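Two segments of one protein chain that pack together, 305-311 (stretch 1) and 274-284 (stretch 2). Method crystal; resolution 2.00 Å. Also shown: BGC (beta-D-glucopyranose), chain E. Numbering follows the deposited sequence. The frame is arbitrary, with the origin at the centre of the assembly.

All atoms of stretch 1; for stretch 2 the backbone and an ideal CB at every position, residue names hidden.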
# COMPACT_ATOMS: atom_id res chain seq x y z
N TYR A 305 14.37 -12.89 0.58
CA TYR A 305 14.02 -12.44 1.91
C TYR A 305 14.63 -13.33 2.99
O TYR A 305 14.39 -13.09 4.18
CB TYR A 305 12.50 -12.37 2.08
CG TYR A 305 11.85 -11.32 1.21
CD1 TYR A 305 12.02 -9.97 1.47
CD2 TYR A 305 11.06 -11.68 0.13
CE1 TYR A 305 11.43 -9.01 0.68
CE2 TYR A 305 10.46 -10.72 -0.67
CZ TYR A 305 10.65 -9.39 -0.39
OH TYR A 305 10.06 -8.42 -1.17
N ASN A 306 15.40 -14.34 2.61
CA ASN A 306 15.95 -15.30 3.55
C ASN A 306 17.14 -14.67 4.26
O ASN A 306 18.18 -14.43 3.65
CB ASN A 306 16.36 -16.58 2.83
CG ASN A 306 16.54 -17.74 3.77
OD1 ASN A 306 16.77 -17.56 4.96
ND2 ASN A 306 16.43 -18.96 3.24
N GLU A 307 16.98 -14.38 5.56
CA GLU A 307 18.07 -13.81 6.34
C GLU A 307 19.24 -14.78 6.46
O GLU A 307 20.39 -14.35 6.61
CB GLU A 307 17.55 -13.40 7.72
CG GLU A 307 18.64 -13.00 8.71
CD GLU A 307 19.45 -11.80 8.26
OE1 GLU A 307 18.93 -10.98 7.48
OE2 GLU A 307 20.62 -11.70 8.68
N GLN A 308 18.97 -16.08 6.37
CA GLN A 308 20.04 -17.07 6.48
C GLN A 308 21.11 -16.89 5.41
O GLN A 308 22.25 -17.31 5.61
CB GLN A 308 19.45 -18.48 6.40
CG GLN A 308 20.41 -19.59 6.78
CD GLN A 308 20.63 -19.66 8.28
OE1 GLN A 308 19.75 -20.07 9.03
NE2 GLN A 308 21.81 -19.25 8.73
N LEU A 309 20.76 -16.28 4.28
CA LEU A 309 21.70 -16.06 3.19
C LEU A 309 22.38 -14.69 3.25
O LEU A 309 23.22 -14.40 2.39
CB LEU A 309 21.00 -16.23 1.84
CG LEU A 309 20.34 -17.58 1.59
CD1 LEU A 309 19.67 -17.61 0.22
CD2 LEU A 309 21.35 -18.71 1.71
N ALA A 310 22.04 -13.85 4.22
CA ALA A 310 22.74 -12.59 4.42
C ALA A 310 24.03 -12.83 5.21
O ALA A 310 24.18 -13.84 5.90
CB ALA A 310 21.85 -11.58 5.13
N VAL A 311 24.96 -11.89 5.10
CA VAL A 311 26.31 -12.14 5.60
C VAL A 311 26.57 -11.41 6.92
O VAL A 311 27.38 -11.86 7.74
CB VAL A 311 27.35 -11.75 4.54
CG1 VAL A 311 27.39 -10.24 4.32
CG2 VAL A 311 28.73 -12.29 4.89
N UNK A 274 22.87 -9.37 -3.32
CA UNK A 274 23.20 -8.93 -1.97
C UNK A 274 23.26 -10.08 -0.97
O UNK A 274 23.56 -9.85 0.20
CB UNK A 274 22.18 -7.90 -1.50
N UNK A 275 22.98 -11.31 -1.41
CA UNK A 275 22.97 -12.47 -0.54
C UNK A 275 23.77 -13.59 -1.19
O UNK A 275 24.15 -13.51 -2.36
CB UNK A 275 21.54 -12.92 -0.24
N UNK A 276 24.02 -14.64 -0.42
CA UNK A 276 24.78 -15.77 -0.90
C UNK A 276 23.92 -16.69 -1.76
O UNK A 276 22.71 -16.82 -1.55
CB UNK A 276 25.37 -16.54 0.28
N UNK A 277 24.55 -17.33 -2.74
CA UNK A 277 23.87 -18.31 -3.56
C UNK A 277 23.85 -19.66 -2.86
O UNK A 277 24.82 -20.05 -2.21
CB UNK A 277 24.54 -18.42 -4.93
N UNK A 278 22.73 -20.38 -2.99
CA UNK A 278 22.56 -21.66 -2.32
C UNK A 278 21.64 -22.54 -3.15
O UNK A 278 20.90 -22.06 -4.01
CB UNK A 278 22.00 -21.47 -0.91
N UNK A 279 21.68 -23.84 -2.86
CA UNK A 279 20.89 -24.83 -3.58
C UNK A 279 19.49 -24.96 -2.98
O UNK A 279 19.03 -26.05 -2.63
CB UNK A 279 21.60 -26.19 -3.57
N UNK A 280 18.80 -23.83 -2.86
CA UNK A 280 17.39 -23.79 -2.48
C UNK A 280 16.66 -23.01 -3.57
O UNK A 280 17.27 -22.14 -4.21
CB UNK A 280 17.19 -23.16 -1.10
N UNK A 281 15.37 -23.29 -3.83
CA UNK A 281 14.69 -22.67 -4.97
C UNK A 281 14.78 -21.15 -5.00
O UNK A 281 14.40 -20.47 -4.05
CB UNK A 281 13.22 -23.08 -4.97
N UNK A 282 15.31 -20.61 -6.10
CA UNK A 282 15.44 -19.19 -6.28
C UNK A 282 16.78 -18.61 -5.87
O UNK A 282 17.01 -17.41 -6.09
CB UNK A 282 14.33 -18.49 -5.50
N UNK A 283 17.68 -19.41 -5.30
CA UNK A 283 18.94 -18.91 -4.77
C UNK A 283 20.15 -19.28 -5.62
O UNK A 283 21.24 -18.76 -5.36
CB UNK A 283 19.14 -19.44 -3.35
N UNK A 284 20.00 -20.13 -6.63
CA UNK A 284 21.09 -20.44 -7.54
C UNK A 284 20.51 -20.99 -8.83
O UNK A 284 19.32 -21.32 -8.91
CB UNK A 284 22.07 -21.43 -6.91
C2 BGC E . 22.09 -30.51 -5.39
C3 BGC E . 21.51 -31.82 -5.90
C4 BGC E . 20.28 -32.17 -5.08
C5 BGC E . 19.29 -31.01 -5.04
C6 BGC E . 18.12 -31.35 -4.13
C1 BGC E . 21.04 -29.41 -5.35
O2 BGC E . 23.18 -30.12 -6.23
O3 BGC E . 22.47 -32.86 -5.72
O4 BGC E . 19.64 -33.33 -5.63
O5 BGC E . 19.92 -29.82 -4.56
O6 BGC E . 17.22 -30.24 -4.06

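Position 274 sends its CA-to-CB bond sideways, and its ideal CB has no atom of stretch 1 within 5.5 Å, so this contact leaves the choice wide. The residue is Tyr 274, whose ring leads away. Its backbone still takes part: one water donates to Tyr 274 O (3.2 Å to the water oxygen) and accepts from Val 311 N (2.7 Å).

At 275 the bond again points sideways, and the ideal CB lies 3.5 Å from Leu 309 O and 4.6 Å from Ala 310 N. A small or beta-branched side chain would suit a place so close to backbone. It is Thr 275, chi1 in p; its CB sits 3.9 Å from Leu 309 CB, and its CG2 lies 4.2 Å from Ala 310 N.

The N of position 276 donates to Leu 309 O at 2.9 Å, nearly straight at 169°, a bond open to any residue with a free amide hydrogen, which rules out proline. With the ideal CB 3.7 Å from Leu 309 O, a small side chain is an easy fit. It is Ala 276.

Position 277 points away, and stretch 1 sets no preference; it is Leu 277.

At 278 the bond points toward stretch 1, and the ideal CB is already 3.9 Å from Leu 309 CD2. Contact is made at the first carbon, so a small apolar residue suffices. Ala 278 meets the leucine with its methyl alone.

Position 279 is out of reach, and the visible sugar nearby suggests an attachment site. Asn 279 ND2 is bonded covalently to C1 of the glucose, at 1.5 Å.

Position 280 points toward stretch 1 from farther back, with nothing within 5.5 Å of its ideal CB. That gap asks for a longer apolar side chain, such as leucine, isoleucine or methionine. Ile 280, p then t, extends CD1 to 4.0 Å from Leu 309 CD1 and 3.8 Å from Asn 306 ND2.

Positions 281 and 282 form the corners of a type II turn, clear of stretch 1. A phi of -53° at 281 suits proline, and Pro 281 is there. At 282, phi/psi of 94/-5 would jam a CB against the preceding carbonyl O, which calls for glycine: Gly 282.

The turn closes at 283, whose N donates to Ile 280 O at 3.0 Å. The CA-to-CB bond points toward stretch 1 and the ideal CB is 4.0 Å from Leu 309 CD1, so a small apolar group is enough; the residue is Ala 283, whose methyl supplies it.

Position 284 is out of reach and unconstrained here; it is Cys 284.

Stretch 2 274-284: YTALANIPGAC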
# COMPACT_ATOMS: atom_id res chain seq x y z
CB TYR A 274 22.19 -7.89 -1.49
CG TYR A 274 22.15 -6.64 -2.34
CD1 TYR A 274 23.30 -6.10 -2.88
CD2 TYR A 274 20.94 -5.99 -2.59
CE1 TYR A 274 23.27 -4.96 -3.66
CE2 TYR A 274 20.89 -4.85 -3.36
CZ TYR A 274 22.06 -4.33 -3.89
OH TYR A 274 22.01 -3.19 -4.66
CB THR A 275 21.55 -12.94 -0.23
OG1 THR A 275 20.82 -13.09 -1.46
CG2 THR A 275 20.83 -11.92 0.65
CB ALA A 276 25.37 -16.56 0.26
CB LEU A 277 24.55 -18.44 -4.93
CG LEU A 277 24.75 -17.16 -5.73
CD1 LEU A 277 25.44 -17.45 -7.05
CD2 LEU A 277 23.42 -16.45 -5.95
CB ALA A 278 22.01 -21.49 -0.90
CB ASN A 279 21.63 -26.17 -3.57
CG ASN A 279 21.06 -27.18 -4.55
OD1 ASN A 279 20.08 -26.92 -5.26
ND2 ASN A 279 21.71 -28.34 -4.63
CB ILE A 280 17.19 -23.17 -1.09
CG1 ILE A 280 17.81 -21.78 -1.03
CG2 ILE A 280 17.77 -24.08 -0.01
CD1 ILE A 280 17.64 -21.10 0.32
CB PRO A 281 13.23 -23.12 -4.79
CG PRO A 281 13.34 -24.42 -4.07
CD PRO A 281 14.51 -24.26 -3.13
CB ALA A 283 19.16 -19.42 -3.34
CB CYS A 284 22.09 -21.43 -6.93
SG CYS A 284 21.54 -23.15 -6.96
O HOH W 1 24.35 -9.97 3.32
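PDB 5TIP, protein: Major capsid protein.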